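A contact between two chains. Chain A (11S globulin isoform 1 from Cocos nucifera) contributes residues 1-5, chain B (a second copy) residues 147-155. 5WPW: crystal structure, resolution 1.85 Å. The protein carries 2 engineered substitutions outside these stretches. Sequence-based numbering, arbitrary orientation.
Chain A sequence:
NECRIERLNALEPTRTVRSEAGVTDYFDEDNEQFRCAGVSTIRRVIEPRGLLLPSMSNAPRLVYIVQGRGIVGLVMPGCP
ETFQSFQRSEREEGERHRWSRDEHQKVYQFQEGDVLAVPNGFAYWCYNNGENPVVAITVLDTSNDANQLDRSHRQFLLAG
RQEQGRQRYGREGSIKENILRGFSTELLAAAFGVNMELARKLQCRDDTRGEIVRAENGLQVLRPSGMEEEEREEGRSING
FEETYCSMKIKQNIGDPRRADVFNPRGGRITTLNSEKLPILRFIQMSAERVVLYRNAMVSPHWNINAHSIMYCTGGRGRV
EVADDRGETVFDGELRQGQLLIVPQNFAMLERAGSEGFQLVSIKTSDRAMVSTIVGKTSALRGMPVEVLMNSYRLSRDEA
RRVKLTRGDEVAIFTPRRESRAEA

Chain A (1-5) NECRI
Chain B, residues 147-155: NQLDRSHRQ

Two irregular segments from different copies of the 11S globulin meet here, burying 351 Å² summed over both sides. The nearest CA atoms, Asn A1 CA and Asp B150 CA, are 5.3 Å apart. Chain A residues 2 to 4 have phi near -90° with psi 15°, 4° and 73°; Ile A5 extends at -89/125. On chain B, Leu B149 (-87/-153) and Asp B150 (-78/166) are extended, Arg B151 turns at -81/59, and Ser B152 opens again at -147/162.

Cys A3 gives up the most area, 78 Å². Its CA-to-CB bond points toward chain B, and chi1 is m (-77°). SG of Cys A3 lies 3.9 Å from CA of Leu B149, and its apolar contact is with CD2 of Leu B149 at 4.2 Å, the leucine being in the m,t rotamer. CB of Cys A3 is 3.6 Å from OD1 of Asp B150. The residue is also bonded covalently to a group elsewhere in the structure. O of Cys A3 accepts a hydrogen bond from NH1 of Arg B154 (2.8 Å, N-H...O 159°), approached near the guanidinium plane; the position of this oxygen is less certain because it sits too close to a neighbour in the model.

Asp B150 has 66 Å² covered by chain A; its CA-to-CB bond points toward chain A, with chi1 p (43°) and chi2 -56°. This places its carboxylate between two arginines from different chains. OD1 of Asp B150 takes a hydrogen-bonded salt bridge from NH1 of Arg B154 at 2.7 Å (154°), so that one nitrogen joins Asp B150 to the Cys A3 carbonyl. OD2 of Asp B150 accepts a hydrogen bond from OG of Ser B152 at 2.8 Å, the serine being p (83°). Behind the side chain, the backbone is held by ND2 of Asn B147, 2.9 Å from O of Asp B150 at 173°. The backbone N of Asp B150, buried by the contact, finds no partner in the model.

Arg A4 likewise has 66 Å² covered by chain B. Its CA-to-CB bond points sideways, yet chi angles of -69°, 142°, -158° and 151° bring its end nearer to chain B. NE of Arg A4 reaches OD2 of Asp B150 at 2.8 Å, a salt bridge whose hydrogen bond is weak, since the N-H...O angle is just 125°. CB of Asp B150 lies over one face of this guanidinium, while CB of Ser B152 sits at its edge, 3.8 Å from NH1 of Arg A4.

CB of Asn A1 (chi1 -77°, m) packs 3.9 Å from CB of Asp B150. The CA-to-CB bond of Glu A2 points away, and the residue makes no contact.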

# COMPACT_ATOMS: atom_id res chain seq x y z
N ASN A 1 25.96 7.79 -18.64
CA ASN A 1 26.13 6.62 -17.78
C ASN A 1 27.26 5.73 -18.30
O ASN A 1 27.49 5.63 -19.51
CB ASN A 1 24.83 5.81 -17.70
CG ASN A 1 23.78 6.45 -16.78
OD1 ASN A 1 22.89 7.16 -17.24
ND2 ASN A 1 23.88 6.17 -15.48
N GLU A 2 27.97 5.09 -17.36
CA GLU A 2 29.12 4.25 -17.64
C GLU A 2 28.76 2.79 -17.90
O GLU A 2 29.64 1.93 -17.86
CB GLU A 2 30.12 4.30 -16.48
CG GLU A 2 31.01 5.54 -16.43
CD GLU A 2 30.34 6.71 -15.72
OE1 GLU A 2 29.10 6.69 -15.58
OE2 GLU A 2 31.06 7.64 -15.30
N CYS A 3 27.48 2.48 -18.14
CA CYS A 3 27.12 1.08 -18.27
C CYS A 3 27.38 0.52 -19.66
O CYS A 3 27.06 -0.64 -19.91
CB CYS A 3 25.66 0.87 -17.86
SG CYS A 3 25.40 0.88 -16.06
N ARG A 4 27.96 1.31 -20.56
CA ARG A 4 28.52 0.76 -21.79
C ARG A 4 29.97 0.34 -21.53
O ARG A 4 30.95 0.97 -21.95
CB ARG A 4 28.41 1.75 -22.94
CG ARG A 4 26.97 1.99 -23.41
CD ARG A 4 26.74 3.46 -23.78
NE ARG A 4 25.32 3.86 -23.74
CZ ARG A 4 24.92 5.10 -23.46
NH1 ARG A 4 23.63 5.42 -23.45
NH2 ARG A 4 25.83 6.03 -23.20
N ILE A 5 30.10 -0.75 -20.79
CA ILE A 5 31.39 -1.25 -20.38
C ILE A 5 31.90 -2.21 -21.44
O ILE A 5 31.21 -3.17 -21.80
CB ILE A 5 31.31 -1.95 -19.01
CG1 ILE A 5 30.41 -1.16 -18.05
CG2 ILE A 5 32.69 -2.12 -18.42
CD1 ILE A 5 28.99 -1.65 -18.07
N ASN B 147 14.99 0.19 -15.26
CA ASN B 147 16.21 0.08 -16.04
C ASN B 147 17.36 0.71 -15.26
O ASN B 147 17.44 1.93 -15.15
CB ASN B 147 16.03 0.80 -17.38
CG ASN B 147 17.37 1.00 -18.10
OD1 ASN B 147 18.25 0.15 -18.04
ND2 ASN B 147 17.51 2.11 -18.81
N GLN B 148 18.24 -0.12 -14.71
CA GLN B 148 19.38 0.40 -13.98
C GLN B 148 20.65 0.45 -14.84
O GLN B 148 21.72 0.75 -14.31
CB GLN B 148 19.63 -0.44 -12.72
CG GLN B 148 18.38 -0.63 -11.84
CD GLN B 148 18.72 -1.20 -10.46
OE1 GLN B 148 19.86 -1.11 -10.02
NE2 GLN B 148 17.73 -1.76 -9.78
N LEU B 149 20.55 0.17 -16.14
CA LEU B 149 21.67 0.41 -17.06
C LEU B 149 21.65 1.84 -17.58
O LEU B 149 21.13 2.74 -16.91
CB LEU B 149 21.65 -0.59 -18.21
CG LEU B 149 21.66 -2.06 -17.83
CD1 LEU B 149 21.51 -2.95 -19.04
CD2 LEU B 149 22.95 -2.42 -17.05
N ASP B 150 22.20 2.07 -18.77
CA ASP B 150 22.17 3.41 -19.35
C ASP B 150 20.80 3.70 -19.95
O ASP B 150 19.97 2.81 -20.16
CB ASP B 150 23.27 3.55 -20.42
CG ASP B 150 23.37 2.32 -21.31
OD1 ASP B 150 23.56 1.21 -20.78
OD2 ASP B 150 23.25 2.46 -22.54
N ARG B 151 20.56 4.98 -20.25
CA ARG B 151 19.31 5.45 -20.84
C ARG B 151 19.29 5.20 -22.36
O ARG B 151 19.20 6.10 -23.17
CB ARG B 151 19.09 6.93 -20.55
CG ARG B 151 18.41 7.27 -19.24
CD ARG B 151 17.54 8.56 -19.38
NE ARG B 151 18.13 9.54 -20.31
CZ ARG B 151 17.46 10.45 -21.00
NH1 ARG B 151 16.14 10.56 -20.89
NH2 ARG B 151 18.11 11.28 -21.82
N SER B 152 19.43 3.93 -22.72
CA SER B 152 19.29 3.52 -24.12
C SER B 152 18.69 2.13 -24.12
O SER B 152 18.72 1.44 -23.10
CB SER B 152 20.63 3.56 -24.87
OG SER B 152 21.38 2.37 -24.65
N HIS B 153 18.14 1.73 -25.27
CA HIS B 153 17.55 0.41 -25.42
C HIS B 153 18.64 -0.65 -25.59
O HIS B 153 19.29 -0.71 -26.64
CB HIS B 153 16.62 0.36 -26.62
CG HIS B 153 16.00 -0.99 -26.82
ND1 HIS B 153 15.63 -1.48 -28.05
CD2 HIS B 153 15.70 -1.96 -25.93
CE1 HIS B 153 15.11 -2.68 -27.91
NE2 HIS B 153 15.15 -3.00 -26.63
N ARG B 154 18.83 -1.49 -24.58
CA ARG B 154 19.73 -2.64 -24.67
C ARG B 154 18.87 -3.88 -24.83
O ARG B 154 18.12 -4.25 -23.91
CB ARG B 154 20.64 -2.76 -23.44
CG ARG B 154 21.12 -1.44 -22.80
CD ARG B 154 22.55 -1.04 -23.20
NE ARG B 154 23.53 -2.13 -23.05
CZ ARG B 154 24.55 -2.14 -22.19
NH1 ARG B 154 24.78 -1.13 -21.37
NH2 ARG B 154 25.37 -3.19 -22.17
N GLN B 155 18.98 -4.54 -25.98
CA GLN B 155 18.28 -5.78 -26.28
C GLN B 155 19.25 -6.96 -26.20
O GLN B 155 20.32 -6.92 -26.81
CB GLN B 155 17.63 -5.73 -27.66
CG GLN B 155 16.45 -6.67 -27.82
CD GLN B 155 16.27 -7.17 -29.24
OE1 GLN B 155 17.17 -7.04 -30.07
NE2 GLN B 155 15.12 -7.75 -29.53